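Long-range contacts in putative sulfatase yidJ (Bacteroides fragilis, PDB 2QZU), which probably hydrolyses sulfate esters as a metal-dependent enzyme of the arylsulfatase type, although its natural substrate is not established: residues Ser71-Ala79 with Pro89-Cys98; Asp407-Gly415 with Leu469-Tyr479. One frame throughout, in Å; residues are numbered along the deposited sequence.

Interaction 1. Residues Ser71-Ala79 with Pro89-Cys98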
loop_
_atom_site.group_PDB
_atom_site.type_symbol
_atom_site.label_atom_id
_atom_site.label_comp_id
_atom_site.label_asym_id
_atom_site.label_seq_id
_atom_site.Cartn_x
_atom_site.Cartn_y
_atom_site.Cartn_z
ATOM N N SER A 71 11.191 -6.905 24.778
ATOM C CA SER A 71 10.701 -8.132 24.162
ATOM C C SER A 71 11.983 -8.793 23.635
ATOM O O SER A 71 12.666 -8.240 22.768
ATOM C CB SER A 71 9.743 -7.827 23.009
ATOM O OG SER A 71 9.268 -9.032 22.423
ATOM N N SER A 72 12.306 -9.965 24.171
ATOM C CA SER A 72 13.529 -10.683 23.805
ATOM C C SER A 72 13.657 -11.149 22.353
ATOM O O SER A 72 14.761 -11.174 21.804
ATOM C CB SER A 72 13.725 -11.864 24.760
ATOM O OG SER A 72 14.010 -11.391 26.068
ATOM N N TYR A 73 12.548 -11.546 21.743
ATOM C CA TYR A 73 12.566 -11.960 20.341
ATOM C C TYR A 73 11.532 -11.022 19.732
ATOM O O TYR A 73 10.351 -11.360 19.638
ATOM C CB TYR A 73 12.124 -13.419 20.194
ATOM C CG TYR A 73 12.493 -14.057 18.867
ATOM C CD1 TYR A 73 12.766 -13.277 17.746
ATOM C CD2 TYR A 73 12.562 -15.446 18.734
ATOM C CE1 TYR A 73 13.102 -13.859 16.521
ATOM C CE2 TYR A 73 12.892 -16.042 17.505
ATOM C CZ TYR A 73 13.161 -15.237 16.409
ATOM O OH TYR A 73 13.491 -15.806 15.196
ATOM N N PRO A 74 11.966 -9.820 19.324
ATOM C CA PRO A 74 11.078 -8.811 18.740
ATOM C C PRO A 74 10.495 -9.078 17.353
ATOM O O PRO A 74 10.808 -8.381 16.390
ATOM C CB PRO A 74 11.928 -7.544 18.804
ATOM C CG PRO A 74 13.299 -8.069 18.535
ATOM C CD PRO A 74 13.356 -9.329 19.382
ATOM N N VAL A 75 9.646 -10.100 17.281
ATOM C CA VAL A 75 8.953 -10.521 16.067
ATOM C C VAL A 75 7.583 -11.017 16.539
ATOM O O VAL A 75 7.477 -11.627 17.606
ATOM C CB VAL A 75 9.698 -11.663 15.355
ATOM C CG1 VAL A 75 8.937 -12.082 14.107
ATOM C CG2 VAL A 75 11.100 -11.208 14.988
ATOM N N SER A 76 6.546 -10.768 15.744
ATOM C CA SER A 76 5.181 -11.134 16.126
ATOM C C SER A 76 4.912 -12.530 16.705
ATOM O O SER A 76 4.710 -12.676 17.911
ATOM C CB SER A 76 4.225 -10.873 14.960
ATOM O OG SER A 76 2.884 -11.145 15.345
ATOM N N SER A 77 4.891 -13.555 15.863
ATOM C CA SER A 77 4.600 -14.896 16.360
ATOM C C SER A 77 5.526 -15.373 17.474
ATOM O O SER A 77 5.054 -15.866 18.502
ATOM C CB SER A 77 4.599 -15.901 15.208
ATOM O OG SER A 77 3.664 -15.505 14.224
ATOM N N PRO A 78 6.851 -15.236 17.288
ATOM C CA PRO A 78 7.779 -15.680 18.332
ATOM C C PRO A 78 7.489 -15.028 19.680
ATOM O O PRO A 78 7.465 -15.704 20.713
ATOM C CB PRO A 78 9.144 -15.282 17.771
ATOM C CG PRO A 78 8.949 -15.443 16.288
ATOM C CD PRO A 78 7.582 -14.807 16.080
ATOM N N ALA A 79 7.265 -13.715 19.672
ATOM C CA ALA A 79 6.987 -13.006 20.915
ATOM C C ALA A 79 5.689 -13.507 21.549
ATOM O O ALA A 79 5.642 -13.768 22.746
ATOM C CB ALA A 79 6.908 -11.497 20.665
ATOM N N PRO A 89 12.008 -19.185 22.745
ATOM C CA PRO A 89 11.740 -19.741 21.409
ATOM C C PRO A 89 11.945 -21.219 21.070
ATOM O O PRO A 89 11.064 -21.829 20.460
ATOM C CB PRO A 89 12.509 -18.801 20.473
ATOM C CG PRO A 89 13.588 -18.251 21.328
ATOM C CD PRO A 89 12.918 -18.029 22.654
ATOM N N ILE A 90 13.075 -21.803 21.442
ATOM C CA ILE A 90 13.294 -23.210 21.122
ATOM C C ILE A 90 12.206 -24.081 21.746
ATOM O O ILE A 90 11.650 -24.967 21.088
ATOM C CB ILE A 90 14.679 -23.686 21.605
ATOM C CG1 ILE A 90 15.768 -22.788 21.008
ATOM C CG2 ILE A 90 14.905 -25.138 21.187
ATOM C CD1 ILE A 90 15.726 -22.694 19.489
ATOM N N GLY A 91 11.892 -23.805 23.008
ATOM C CA GLY A 91 10.871 -24.564 23.709
ATOM C C GLY A 91 9.449 -24.276 23.267
ATOM O O GLY A 91 8.618 -25.181 23.213
ATOM N N SER A 92 9.162 -23.017 22.945
ATOM C CA SER A 92 7.822 -22.628 22.510
ATOM C C SER A 92 7.547 -23.153 21.107
ATOM O O SER A 92 6.392 -23.284 20.701
ATOM C CB SER A 92 7.687 -21.105 22.499
ATOM O OG SER A 92 8.304 -20.562 21.341
ATOM N N LYS A 93 8.625 -23.436 20.377
ATOM C CA LYS A 93 8.568 -23.936 19.006
ATOM C C LYS A 93 8.248 -22.863 17.963
ATOM O O LYS A 93 8.331 -23.119 16.765
ATOM C CB LYS A 93 7.562 -25.090 18.897
ATOM C CG LYS A 93 8.006 -26.336 19.639
ATOM C CD LYS A 93 6.973 -27.444 19.546
ATOM C CE LYS A 93 7.432 -28.677 20.308
ATOM N NZ LYS A 93 7.684 -28.363 21.740
ATOM N N VAL A 94 7.890 -21.665 18.419
ATOM C CA VAL A 94 7.569 -20.573 17.502
ATOM C C VAL A 94 8.848 -19.768 17.271
ATOM O O VAL A 94 9.090 -18.732 17.896
ATOM C CB VAL A 94 6.459 -19.669 18.079
ATOM C CG1 VAL A 94 5.973 -18.701 17.004
ATOM C CG2 VAL A 94 5.304 -20.531 18.576
ATOM N N THR A 95 9.657 -20.267 16.343
ATOM C CA THR A 95 10.957 -19.687 16.024
ATOM C C THR A 95 10.966 -18.589 14.969
ATOM O O THR A 95 11.994 -17.944 14.749
ATOM C CB THR A 95 11.908 -20.792 15.576
ATOM O OG1 THR A 95 11.315 -21.500 14.482
ATOM C CG2 THR A 95 12.163 -21.769 16.717
ATOM N N GLY A 96 9.830 -18.390 14.312
ATOM C CA GLY A 96 9.714 -17.360 13.296
ATOM C C GLY A 96 8.243 -17.014 13.179
ATOM O O GLY A 96 7.436 -17.534 13.946
ATOM N N ASN A 97 7.886 -16.134 12.249
ATOM C CA ASN A 97 6.482 -15.774 12.064
ATOM C C ASN A 97 5.731 -16.966 11.505
ATOM O O ASN A 97 6.295 -17.780 10.770
ATOM C CB ASN A 97 6.328 -14.620 11.065
ATOM C CG ASN A 97 6.537 -13.259 11.698
ATOM O OD1 ASN A 97 7.145 -12.375 11.095
ATOM N ND2 ASN A 97 6.028 -13.081 12.909
ATOM N N CYS A 98 4.454 -17.067 11.851
ATOM C CA CYS A 98 3.638 -18.140 11.323
ATOM C C CYS A 98 3.218 -17.696 9.930
ATOM O O CYS A 98 2.711 -16.588 9.745
ATOM C CB CYS A 98 2.400 -18.370 12.194
ATOM S SG CYS A 98 2.780 -18.973 13.856
#

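Interaction 2. Residues Asp407-Gly415 with Leu469-Tyr479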
loop_
_atom_site.group_PDB
_atom_site.type_symbol
_atom_site.label_atom_id
_atom_site.label_comp_id
_atom_site.label_asym_id
_atom_site.label_seq_id
_atom_site.Cartn_x
_atom_site.Cartn_y
_atom_site.Cartn_z
ATOM N N ASP A 407 14.534 -22.600 9.621
ATOM C CA ASP A 407 14.910 -23.834 8.933
ATOM C C ASP A 407 16.331 -24.327 9.222
ATOM O O ASP A 407 16.806 -25.270 8.587
ATOM C CB ASP A 407 14.695 -23.678 7.422
ATOM C CG ASP A 407 15.479 -22.521 6.829
ATOM O OD1 ASP A 407 15.932 -21.643 7.592
ATOM O OD2 ASP A 407 15.627 -22.483 5.587
ATOM N N ASN A 408 16.999 -23.697 10.184
ATOM C CA ASN A 408 18.355 -24.089 10.577
ATOM C C ASN A 408 18.704 -23.417 11.896
ATOM O O ASN A 408 19.264 -22.321 11.913
ATOM C CB ASN A 408 19.378 -23.686 9.508
ATOM C CG ASN A 408 20.804 -24.072 9.888
ATOM O OD1 ASN A 408 21.030 -24.743 10.895
ATOM N ND2 ASN A 408 21.770 -23.649 9.078
ATOM N N HIS A 409 18.373 -24.073 13.002
ATOM C CA HIS A 409 18.638 -23.506 14.319
ATOM C C HIS A 409 20.111 -23.240 14.625
ATOM O O HIS A 409 20.422 -22.529 15.575
ATOM C CB HIS A 409 18.034 -24.398 15.411
ATOM C CG HIS A 409 16.537 -24.463 15.386
ATOM N ND1 HIS A 409 15.807 -25.171 16.314
ATOM C CD2 HIS A 409 15.633 -23.917 14.535
ATOM C CE1 HIS A 409 14.517 -25.063 16.038
ATOM N NE2 HIS A 409 14.387 -24.307 14.963
ATOM N N ALA A 410 21.020 -23.801 13.827
ATOM C CA ALA A 410 22.447 -23.588 14.053
ATOM C C ALA A 410 22.890 -22.219 13.549
ATOM O O ALA A 410 24.064 -21.856 13.653
ATOM C CB ALA A 410 23.265 -24.686 13.370
ATOM N N THR A 411 21.950 -21.461 12.996
ATOM C CA THR A 411 22.246 -20.127 12.482
ATOM C C THR A 411 21.348 -19.118 13.176
ATOM O O THR A 411 20.159 -19.364 13.355
ATOM C CB THR A 411 22.012 -20.048 10.957
ATOM O OG1 THR A 411 22.957 -20.894 10.290
ATOM C CG2 THR A 411 22.186 -18.616 10.453
ATOM N N GLY A 412 21.923 -17.988 13.573
ATOM C CA GLY A 412 21.133 -16.972 14.238
ATOM C C GLY A 412 21.907 -16.178 15.270
ATOM O O GLY A 412 23.136 -16.218 15.316
ATOM N N TYR A 413 21.168 -15.449 16.099
ATOM C CA TYR A 413 21.745 -14.621 17.150
ATOM C C TYR A 413 21.285 -15.055 18.528
ATOM O O TYR A 413 20.172 -15.547 18.696
ATOM C CB TYR A 413 21.281 -13.168 17.017
ATOM C CG TYR A 413 21.889 -12.340 15.918
ATOM C CD1 TYR A 413 23.151 -11.761 16.069
ATOM C CD2 TYR A 413 21.173 -12.073 14.753
ATOM C CE1 TYR A 413 23.679 -10.926 15.082
ATOM C CE2 TYR A 413 21.692 -11.247 13.763
ATOM C CZ TYR A 413 22.943 -10.676 13.934
ATOM O OH TYR A 413 23.456 -9.857 12.951
ATOM N N ARG A 414 22.149 -14.841 19.512
ATOM C CA ARG A 414 21.804 -15.069 20.911
ATOM C C ARG A 414 22.500 -13.915 21.617
ATOM O O ARG A 414 23.626 -13.554 21.269
ATOM C CB ARG A 414 22.316 -16.410 21.442
ATOM C CG ARG A 414 21.611 -17.612 20.846
ATOM C CD ARG A 414 20.118 -17.665 21.185
ATOM N NE ARG A 414 19.555 -18.942 20.755
ATOM C CZ ARG A 414 19.355 -19.288 19.486
ATOM N NH1 ARG A 414 19.655 -18.443 18.507
ATOM N NH2 ARG A 414 18.897 -20.498 19.193
ATOM N N GLY A 415 21.826 -13.310 22.584
ATOM C CA GLY A 415 22.448 -12.197 23.272
ATOM C C GLY A 415 21.896 -11.948 24.653
ATOM O O GLY A 415 21.047 -12.690 25.146
ATOM N N LEU A 469 22.171 -20.089 27.965
ATOM C CA LEU A 469 21.704 -21.010 26.944
ATOM C C LEU A 469 21.639 -22.448 27.469
ATOM O O LEU A 469 20.743 -23.206 27.099
ATOM C CB LEU A 469 22.594 -20.899 25.701
ATOM C CG LEU A 469 22.560 -19.494 25.066
ATOM C CD1 LEU A 469 23.618 -19.377 23.979
ATOM C CD2 LEU A 469 21.171 -19.222 24.487
ATOM N N GLU A 470 22.574 -22.824 28.340
ATOM C CA GLU A 470 22.566 -24.173 28.905
ATOM C C GLU A 470 21.363 -24.338 29.844
ATOM O O GLU A 470 20.688 -25.368 29.840
ATOM C CB GLU A 470 23.875 -24.444 29.662
ATOM C CG GLU A 470 25.110 -24.451 28.757
ATOM C CD GLU A 470 26.414 -24.665 29.510
ATOM O OE1 GLU A 470 26.694 -23.897 30.452
ATOM O OE2 GLU A 470 27.163 -25.596 29.148
ATOM N N LYS A 471 21.094 -23.302 30.630
ATOM C CA LYS A 471 19.983 -23.305 31.578
ATOM C C LYS A 471 18.639 -23.461 30.872
ATOM O O LYS A 471 17.731 -24.112 31.391
ATOM C CB LYS A 471 19.993 -22.000 32.379
ATOM C CG LYS A 471 18.929 -21.888 33.458
ATOM C CD LYS A 471 19.123 -20.598 34.250
ATOM C CE LYS A 471 18.120 -20.467 35.390
ATOM N NZ LYS A 471 16.724 -20.302 34.904
ATOM N N THR A 472 18.527 -22.870 29.685
ATOM C CA THR A 472 17.289 -22.922 28.915
ATOM C C THR A 472 17.227 -24.055 27.885
ATOM O O THR A 472 16.335 -24.082 27.039
ATOM C CB THR A 472 17.029 -21.561 28.214
ATOM O OG1 THR A 472 18.175 -21.191 27.435
ATOM C CG2 THR A 472 16.765 -20.472 29.249
ATOM N N ASN A 473 18.172 -24.992 27.962
ATOM C CA ASN A 473 18.202 -26.141 27.051
ATOM C C ASN A 473 18.170 -25.697 25.587
ATOM O O ASN A 473 17.358 -26.177 24.794
ATOM C CB ASN A 473 17.009 -27.058 27.351
ATOM C CG ASN A 473 17.120 -28.425 26.682
ATOM O OD1 ASN A 473 16.190 -29.231 26.744
ATOM N ND2 ASN A 473 18.256 -28.693 26.052
ATOM N N ASP A 474 19.062 -24.772 25.249
ATOM C CA ASP A 474 19.170 -24.228 23.898
ATOM C C ASP A 474 20.469 -24.751 23.284
ATOM O O ASP A 474 21.557 -24.433 23.765
ATOM C CB ASP A 474 19.185 -22.697 23.986
ATOM C CG ASP A 474 19.035 -22.018 22.636
ATOM O OD1 ASP A 474 18.646 -20.829 22.625
ATOM O OD2 ASP A 474 19.307 -22.652 21.598
ATOM N N PRO A 475 20.372 -25.574 22.225
ATOM C CA PRO A 475 21.553 -26.138 21.557
ATOM C C PRO A 475 22.628 -25.126 21.142
ATOM O O PRO A 475 23.790 -25.491 20.965
ATOM C CB PRO A 475 20.954 -26.862 20.354
ATOM C CG PRO A 475 19.637 -27.337 20.884
ATOM C CD PRO A 475 19.133 -26.115 21.632
ATOM N N PHE A 476 22.238 -23.862 20.989
ATOM C CA PHE A 476 23.165 -22.798 20.590
ATOM C C PHE A 476 24.305 -22.661 21.616
ATOM O O PHE A 476 25.399 -22.185 21.294
ATOM C CB PHE A 476 22.378 -21.479 20.454
ATOM C CG PHE A 476 23.080 -20.409 19.660
ATOM C CD1 PHE A 476 24.152 -19.701 20.199
ATOM C CD2 PHE A 476 22.622 -20.067 18.388
ATOM C CE1 PHE A 476 24.749 -18.661 19.487
ATOM C CE2 PHE A 476 23.212 -19.030 17.669
ATOM C CZ PHE A 476 24.273 -18.325 18.217
ATOM N N ALA A 477 24.050 -23.096 22.846
ATOM C CA ALA A 477 25.054 -23.027 23.907
ATOM C C ALA A 477 26.357 -23.720 23.512
ATOM O O ALA A 477 27.441 -23.279 23.888
ATOM C CB ALA A 477 24.505 -23.659 25.181
ATOM N N GLN A 478 26.244 -24.807 22.757
ATOM C CA GLN A 478 27.414 -25.575 22.332
ATOM C C GLN A 478 28.348 -24.852 21.361
ATOM O O GLN A 478 29.489 -25.275 21.169
ATOM C CB GLN A 478 26.961 -26.898 21.708
ATOM C CG GLN A 478 26.344 -27.859 22.710
ATOM C CD GLN A 478 27.376 -28.448 23.646
ATOM O OE1 GLN A 478 28.262 -29.192 23.221
ATOM N NE2 GLN A 478 27.279 -28.113 24.924
ATOM N N TYR A 479 27.875 -23.760 20.762
ATOM C CA TYR A 479 28.689 -23.020 19.803
ATOM C C TYR A 479 29.668 -22.056 20.468
ATOM O O TYR A 479 30.661 -21.656 19.863
ATOM C CB TYR A 479 27.810 -22.236 18.820
ATOM C CG TYR A 479 26.633 -22.999 18.249
ATOM C CD1 TYR A 479 26.662 -24.387 18.100
ATOM C CD2 TYR A 479 25.482 -22.320 17.851
ATOM C CE1 TYR A 479 25.563 -25.078 17.571
ATOM C CE2 TYR A 479 24.386 -22.996 17.322
ATOM C CZ TYR A 479 24.429 -24.372 17.189
ATOM O OH TYR A 479 23.317 -25.037 16.715
HETATM O O HOH W 1 21.224 -23.819 17.928
#

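Interaction 1. Residues Ser71-Ala79 with Pro89-Cys98
S77 OG has two hydrogen-bond partners: the backbone N-H of C98 across the contact (S77 OG to C98 N 2.9 Å, 157° at the hydrogen) and, outside the two segments, the carbonyl O of H134. The hydroxyl stands beside its own backbone N (chi1 -57°), where it faces the extended chain G96-C98. The CB of S77 and the ring of P78 lie against the G96 carbonyl, with P78 CD 3.5 Å from G96 O. That buried oxygen has no hydrogen-bond partner in the model. V94 meets the same helical turn with one branch, V94 CG1 lying 3.3 Å from S77 O, while its carbonyl receives a CA-H...O contact from P78 CA.

S76-R80 fit the sulfatase signature Ser-x-Pro-x-Arg at the start of helix 76-85, with V75 as N-cap. S76 is the predicted site of conversion to 3-oxoalanine, but here it is an unmodified serine, its OG hydrogen-bonded to H134 and R80. Residues 94-98 thus pack against the first turn of the helix that presents this serine. V75 adds a branch on that side, V75 CG1 coming within 3.6 Å of N97 CG.

At the other end, Y73 swings its ring toward 89-95 with CG anti to the backbone N (chi1 -163°). P78 CB covers one ring face near the rim, and P89 CB sits in plane at the edge, 3.8 Å from Y73 CD2. The phenol oxygen is bonded to V404 N of strand 399-404, and has at most a weak bond to T95 O. Between P89 and V94 an ST turn shapes the chain: S92 OG accepts from V94 N and donates to P89 O, which K93 N reaches from the same face.

Interaction 2. Residues Asp407-Gly415 with Leu469-Tyr479
The type I turn N408-T411 passes the 3-10 segment 475-479 with A410 CA 6.6 Å from F476 CA, and the strand that follows brings R414 over the same segment. With CG beside its backbone N (chi1 -69°), R414 sets CG over the F476 face, 3.3 Å from the ring centroid in a CH-pi contact; a bend at chi2 then carries the guanidinium on above the rim, its plane turned 32° from the ring. Its edge grips the D474 carboxylate side-on in a two-pronged salt bridge. The R414 NE to D474 OD1 bond (2.8 Å) is nearly straight, whereas R414 NH2 to D474 OD2 is longer at 3.3 Å and uses the syn lone pair. R414 NH1 turns back to Y413 O, so all three nitrogens help fix the group. D474 OD2 also takes F476 N from above the carboxylate plane, an Asx turn that starts the 3-10 segment.

Y479 CD2 covers the opposite face of F476. Y479 OH reaches A410, 3.4 Å from A410 CB, and a water joins it to H409 O.

A Schellman motif at N473 ends helix 455-471, and L469 on its last turn packs on R414 CD. F476 and Y479 extend the cover to strand 421-428, while Y402 of strand 399-404 and I90 of helix 89-92 border the salt bridge.

From the N terminus, interaction 1 comes first and closes a short loop: the chain runs along helix 76-85, turns into helix 89-92 and returns to the start of the first helix. Interaction 2 opens only afterwards and spans 53 residues, taking in strands 421-428 and 431-439 and most of helix 455-471. The two are in series, neither nesting nor crossing, yet their centres are about 14 Å apart and they touch. I90 packs on H409, R414 and D474, and T95 on H409. Both also meet Y402 of strand 399-404, so helix 89-92, the loop after it and the residues leading into helix 76-85 meet the C-terminal four-stranded antiparallel sheet and the end of helix 455-471.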